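Local coordinates for protein 2-dehydropantoate 2-reductase (Porphyromonas gingivalis, PDB 2QYT) that probably catalyses the NADPH-dependent reduction of 2-dehydropantoate (ketopantoate) to (R)-pantoate in pantothenate biosynthesis, at residues 8-20 with 83-95. Numbering follows the deposited sequence.
Sequences PIKIAVFGLGGVG and TVDYILFCTKDYD. With EDO (1,2-ethanediol), chain G; SO4 (sulfate ion), chain E; SO4 (sulfate ion), chain C; SO4 (sulfate ion), chain B.
Strands 9-14 and 86-89 are neighbouring parallel strands within the five-stranded sheet of a Rossmann-type NADP-binding domain, and the turn after the first carries the glycines G15, G17 and G20 of a GxGxxG pattern. A12 bonds strand 86-89 with both backbone polar atoms: its N donates to Y86 O and its O accepts from L88 N at 2.9 Å. F14, two residues on, does the same, its N bonding L88 O almost straight (174°) and its O taking C90 N. At the start of the pair K10 O receives two donors, D85 N at 2.7 Å and the longer, in-plane Y86 N. D85 OD2 accepts K10 N at 2.9 Å through its anti lone pair, while a water ties the same oxygen to P8 O.

On one face I9 CG2 lies in the plane of the Y86 ring, at its edge, 3.8 Å from Y86 CE1. On the other, F14 CG stands anti to the backbone N (chi1 -173°), which leans the ring out from the sheet, side by side with F89 and pointing the same way. Those two planes are near parallel (21°) but slid apart with little overlap; Y94 CE2 comes to 3.3 Å from F14 CZ, the two rings meeting rim to rim, and T91 CG2 touches F14 CE2 at 3.5 Å.

Backbone N atoms of L16 and G18 each hold a sulfate, and ethanediol O1 sits 2.9 Å from G20 N and close to C90 O, consistent with an anion-binding turn that would receive the cofactor's phosphates.

Strand 38-43 bonds the other edge of strand 9-14. Helix 172-183 covers I9, I11 and Y86, whose OH bonds D173 O and R176, whereas helix 96-103 packs on F14 and F89.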
loop_
_atom_site.group_PDB
_atom_site.type_symbol
_atom_site.label_atom_id
_atom_site.label_comp_id
_atom_site.label_asym_id
_atom_site.label_seq_id
_atom_site.Cartn_x
_atom_site.Cartn_y
_atom_site.Cartn_z
ATOM N N PRO A 8 -1.503 -10.841 -24.349
ATOM C CA PRO A 8 -2.183 -10.262 -23.203
ATOM C C PRO A 8 -1.208 -9.783 -22.117
ATOM O O PRO A 8 -0.169 -10.411 -21.867
ATOM C CB PRO A 8 -3.081 -11.394 -22.686
ATOM C CG PRO A 8 -2.429 -12.671 -23.208
ATOM C CD PRO A 8 -1.690 -12.307 -24.446
ATOM N N ILE A 9 -1.540 -8.658 -21.500
ATOM C CA ILE A 9 -0.830 -8.223 -20.306
ATOM C C ILE A 9 -1.392 -9.025 -19.130
ATOM O O ILE A 9 -2.567 -9.322 -19.089
ATOM C CB ILE A 9 -0.977 -6.702 -20.090
ATOM C CG1 ILE A 9 -0.371 -5.967 -21.284
ATOM C CG2 ILE A 9 -0.272 -6.269 -18.830
ATOM C CD1 ILE A 9 -0.939 -4.543 -21.438
ATOM N N LYS A 10 -0.531 -9.405 -18.199
ATOM C CA LYS A 10 -0.870 -10.339 -17.135
ATOM C C LYS A 10 -0.539 -9.635 -15.824
ATOM O O LYS A 10 0.631 -9.242 -15.608
ATOM C CB LYS A 10 -0.017 -11.606 -17.298
ATOM C CG LYS A 10 -0.315 -12.389 -18.596
ATOM C CD LYS A 10 0.648 -13.573 -18.697
ATOM C CE LYS A 10 0.632 -14.214 -20.082
ATOM N NZ LYS A 10 1.308 -15.594 -20.085
ATOM N N ILE A 11 -1.561 -9.454 -14.967
ATOM C CA ILE A 11 -1.403 -8.884 -13.646
ATOM C C ILE A 11 -1.852 -9.874 -12.580
ATOM O O ILE A 11 -2.928 -10.461 -12.695
ATOM C CB ILE A 11 -2.305 -7.591 -13.482
ATOM C CG1 ILE A 11 -1.987 -6.569 -14.566
ATOM C CG2 ILE A 11 -2.123 -6.934 -12.102
ATOM C CD1 ILE A 11 -2.304 -5.129 -14.131
ATOM N N ALA A 12 -1.062 -10.045 -11.526
ATOM C CA ALA A 12 -1.483 -10.831 -10.379
ATOM C C ALA A 12 -1.668 -9.958 -9.135
ATOM O O ALA A 12 -0.923 -8.989 -8.921
ATOM C CB ALA A 12 -0.497 -11.889 -10.116
ATOM N N VAL A 13 -2.653 -10.317 -8.313
ATOM C CA VAL A 13 -2.860 -9.651 -7.049
ATOM C C VAL A 13 -2.596 -10.654 -5.952
ATOM O O VAL A 13 -3.320 -11.622 -5.837
ATOM C CB VAL A 13 -4.277 -9.002 -6.926
ATOM C CG1 VAL A 13 -4.347 -8.119 -5.684
ATOM C CG2 VAL A 13 -4.531 -8.130 -8.112
ATOM N N PHE A 14 -1.578 -10.373 -5.131
ATOM C CA PHE A 14 -1.177 -11.241 -4.042
ATOM C C PHE A 14 -1.706 -10.661 -2.726
ATOM O O PHE A 14 -1.172 -9.687 -2.209
ATOM C CB PHE A 14 0.366 -11.347 -4.017
ATOM C CG PHE A 14 0.898 -12.360 -3.018
ATOM C CD1 PHE A 14 0.763 -13.722 -3.254
ATOM C CD2 PHE A 14 1.544 -11.945 -1.861
ATOM C CE1 PHE A 14 1.254 -14.657 -2.378
ATOM C CE2 PHE A 14 2.025 -12.876 -0.946
ATOM C CZ PHE A 14 1.884 -14.246 -1.214
ATOM N N GLY A 15 -2.760 -11.276 -2.196
ATOM C CA GLY A 15 -3.433 -10.845 -0.970
ATOM C C GLY A 15 -4.685 -10.153 -1.451
ATOM O O GLY A 15 -4.592 -9.181 -2.190
ATOM N N LEU A 16 -5.853 -10.685 -1.131
ATOM C CA LEU A 16 -7.117 -10.059 -1.554
ATOM C C LEU A 16 -7.915 -9.451 -0.389
ATOM O O LEU A 16 -9.093 -9.740 -0.244
ATOM C CB LEU A 16 -8.054 -11.033 -2.306
ATOM C CG LEU A 16 -8.101 -11.294 -3.801
ATOM C CD1 LEU A 16 -9.398 -12.041 -4.127
ATOM C CD2 LEU A 16 -7.887 -10.125 -4.777
ATOM N N GLY A 17 -7.298 -8.601 0.415
ATOM C CA GLY A 17 -8.051 -7.916 1.461
ATOM C C GLY A 17 -8.617 -6.652 0.818
ATOM O O GLY A 17 -8.820 -6.605 -0.427
ATOM N N GLY A 18 -8.855 -5.614 1.621
ATOM C CA GLY A 18 -9.485 -4.418 1.089
ATOM C C GLY A 18 -8.767 -3.825 -0.106
ATOM O O GLY A 18 -9.375 -3.506 -1.127
ATOM N N VAL A 19 -7.446 -3.726 -0.004
ATOM C CA VAL A 19 -6.631 -3.051 -1.023
ATOM C C VAL A 19 -6.468 -3.970 -2.260
ATOM O O VAL A 19 -6.811 -3.594 -3.378
ATOM C CB VAL A 19 -5.260 -2.606 -0.442
ATOM C CG1 VAL A 19 -4.269 -2.171 -1.597
ATOM C CG2 VAL A 19 -5.460 -1.496 0.653
ATOM N N GLY A 20 -5.995 -5.188 -2.066
ATOM C CA GLY A 20 -5.841 -6.091 -3.223
ATOM C C GLY A 20 -7.169 -6.470 -3.834
ATOM O O GLY A 20 -7.287 -6.613 -5.052
ATOM N N THR A 83 4.361 -16.929 -14.622
ATOM C CA THR A 83 4.945 -15.591 -14.627
ATOM C C THR A 83 3.938 -14.556 -15.157
ATOM O O THR A 83 3.082 -14.888 -15.995
ATOM C CB THR A 83 6.211 -15.562 -15.485
ATOM O OG1 THR A 83 5.797 -15.853 -16.806
ATOM C CG2 THR A 83 7.251 -16.638 -15.021
ATOM N N VAL A 84 4.035 -13.320 -14.674
ATOM C CA VAL A 84 3.108 -12.247 -15.069
ATOM C C VAL A 84 3.892 -10.956 -15.356
ATOM O O VAL A 84 5.121 -10.879 -15.141
ATOM C CB VAL A 84 2.023 -11.949 -13.956
ATOM C CG1 VAL A 84 1.145 -13.192 -13.668
ATOM C CG2 VAL A 84 2.684 -11.530 -12.680
ATOM N N ASP A 85 3.195 -9.928 -15.824
ATOM C CA ASP A 85 3.859 -8.639 -16.043
ATOM C C ASP A 85 3.964 -7.745 -14.776
ATOM O O ASP A 85 4.954 -7.042 -14.612
ATOM C CB ASP A 85 3.209 -7.935 -17.246
ATOM C CG ASP A 85 3.304 -8.791 -18.492
ATOM O OD1 ASP A 85 4.423 -9.046 -18.909
ATOM O OD2 ASP A 85 2.292 -9.277 -19.016
ATOM N N TYR A 86 2.937 -7.806 -13.930
ATOM C CA TYR A 86 2.804 -6.962 -12.725
ATOM C C TYR A 86 2.277 -7.818 -11.613
ATOM O O TYR A 86 1.347 -8.570 -11.807
ATOM C CB TYR A 86 1.870 -5.769 -12.964
ATOM C CG TYR A 86 2.269 -4.945 -14.187
ATOM C CD1 TYR A 86 1.583 -5.078 -15.422
ATOM C CD2 TYR A 86 3.341 -4.040 -14.121
ATOM C CE1 TYR A 86 1.966 -4.298 -16.555
ATOM C CE2 TYR A 86 3.740 -3.267 -15.275
ATOM C CZ TYR A 86 3.044 -3.398 -16.451
ATOM O OH TYR A 86 3.438 -2.610 -17.511
ATOM N N ILE A 87 2.965 -7.761 -10.484
ATOM C CA ILE A 87 2.444 -8.268 -9.253
ATOM C C ILE A 87 2.139 -7.083 -8.336
ATOM O O ILE A 87 3.027 -6.282 -7.989
ATOM C CB ILE A 87 3.431 -9.209 -8.545
ATOM C CG1 ILE A 87 3.733 -10.422 -9.432
ATOM C CG2 ILE A 87 2.882 -9.618 -7.132
ATOM C CD1 ILE A 87 4.984 -11.236 -8.982
ATOM N N LEU A 88 0.873 -7.003 -7.928
ATOM C CA LEU A 88 0.427 -6.071 -6.874
ATOM C C LEU A 88 0.488 -6.849 -5.558
ATOM O O LEU A 88 -0.224 -7.860 -5.385
ATOM C CB LEU A 88 -1.025 -5.655 -7.188
ATOM C CG LEU A 88 -1.292 -4.371 -7.954
ATOM C CD1 LEU A 88 -0.353 -4.065 -9.068
ATOM C CD2 LEU A 88 -2.805 -4.238 -8.363
ATOM N N PHE A 89 1.395 -6.433 -4.688
ATOM C CA PHE A 89 1.721 -7.178 -3.483
ATOM C C PHE A 89 0.936 -6.486 -2.371
ATOM O O PHE A 89 1.220 -5.363 -2.020
ATOM C CB PHE A 89 3.251 -7.146 -3.254
ATOM C CG PHE A 89 3.726 -8.007 -2.107
ATOM C CD1 PHE A 89 4.015 -9.358 -2.307
ATOM C CD2 PHE A 89 3.879 -7.460 -0.823
ATOM C CE1 PHE A 89 4.460 -10.167 -1.256
ATOM C CE2 PHE A 89 4.319 -8.269 0.275
ATOM C CZ PHE A 89 4.625 -9.624 0.034
ATOM N N CYS A 90 -0.071 -7.176 -1.844
ATOM C CA CYS A 90 -1.100 -6.606 -0.983
ATOM C C CYS A 90 -1.371 -7.455 0.252
ATOM O O CYS A 90 -2.461 -7.422 0.807
ATOM C CB CYS A 90 -2.401 -6.405 -1.787
ATOM S SG CYS A 90 -2.162 -5.383 -3.290
ATOM N N THR A 91 -0.391 -8.214 0.707
ATOM C CA THR A 91 -0.625 -8.999 1.925
ATOM C C THR A 91 0.076 -8.331 3.111
ATOM O O THR A 91 1.166 -7.803 2.969
ATOM C CB THR A 91 -0.132 -10.467 1.780
ATOM O OG1 THR A 91 -0.322 -11.129 3.036
ATOM C CG2 THR A 91 1.324 -10.505 1.493
ATOM N N LYS A 92 -0.535 -8.336 4.275
ATOM C CA LYS A 92 0.213 -7.950 5.481
ATOM C C LYS A 92 0.688 -9.169 6.263
ATOM O O LYS A 92 1.278 -9.030 7.348
ATOM C CB LYS A 92 -0.583 -6.993 6.379
ATOM C CG LYS A 92 -1.949 -7.490 6.892
ATOM C CD LYS A 92 -2.468 -6.652 8.113
ATOM C CE LYS A 92 -3.129 -5.295 7.710
ATOM N NZ LYS A 92 -4.662 -5.271 7.594
ATOM N N ASP A 93 0.438 -10.351 5.696
ATOM C CA ASP A 93 0.509 -11.613 6.450
ATOM C C ASP A 93 1.921 -12.208 6.550
ATOM O O ASP A 93 2.251 -12.823 7.563
ATOM C CB ASP A 93 -0.530 -12.661 5.952
ATOM C CG ASP A 93 -1.996 -12.263 6.290
ATOM O OD1 ASP A 93 -2.935 -12.657 5.544
ATOM O OD2 ASP A 93 -2.207 -11.551 7.299
ATOM N N TYR A 94 2.770 -12.023 5.541
ATOM C CA TYR A 94 4.120 -12.634 5.629
ATOM C C TYR A 94 5.249 -11.646 5.997
ATOM O O TYR A 94 5.217 -10.476 5.584
ATOM C CB TYR A 94 4.468 -13.359 4.311
ATOM C CG TYR A 94 3.362 -14.239 3.756
ATOM C CD1 TYR A 94 2.966 -15.412 4.426
ATOM C CD2 TYR A 94 2.711 -13.909 2.562
ATOM C CE1 TYR A 94 1.954 -16.248 3.913
ATOM C CE2 TYR A 94 1.685 -14.722 2.045
ATOM C CZ TYR A 94 1.318 -15.895 2.719
ATOM O OH TYR A 94 0.319 -16.701 2.214
ATOM N N ASP A 95 6.256 -12.116 6.738
ATOM C CA ASP A 95 7.573 -11.469 6.739
ATOM C C ASP A 95 8.062 -11.336 5.284
ATOM O O ASP A 95 7.505 -11.994 4.389
ATOM C CB ASP A 95 8.552 -12.217 7.652
ATOM C CG ASP A 95 9.071 -13.539 7.063
ATOM O OD1 ASP A 95 9.543 -13.583 5.922
ATOM O OD2 ASP A 95 9.072 -14.540 7.788
HETATM C C1 EDO G . -4.845 -5.518 1.155
HETATM O O1 EDO G . -5.181 -6.647 0.346
HETATM C C2 EDO G . -5.622 -5.509 2.473
HETATM O O2 EDO G . -5.899 -4.152 2.791
HETATM S S SO4 E . -4.548 -9.810 3.230
HETATM O O1 SO4 E . -5.822 -10.487 3.425
HETATM O O2 SO4 E . -4.480 -8.598 4.062
HETATM O O3 SO4 E . -3.496 -10.778 3.545
HETATM O O4 SO4 E . -4.395 -9.398 1.840
HETATM S S SO4 C . -6.592 -13.535 1.336
HETATM O O1 SO4 C . -6.905 -12.765 0.150
HETATM O O2 SO4 C . -7.047 -12.727 2.472
HETATM O O3 SO4 C . -7.295 -14.815 1.355
HETATM O O4 SO4 C . -5.125 -13.708 1.374
HETATM S S SO4 B . -8.252 -5.788 5.264
HETATM O O1 SO4 B . -8.200 -4.639 4.383
HETATM O O2 SO4 B . -8.432 -5.233 6.610
HETATM O O3 SO4 B . -9.327 -6.704 4.928
HETATM O O4 SO4 B . -7.000 -6.516 5.179
HETATM O O HOH W 1 2.443 -10.525 -21.270
HETATM O O HOH W 2 3.614 -15.864 -18.568
#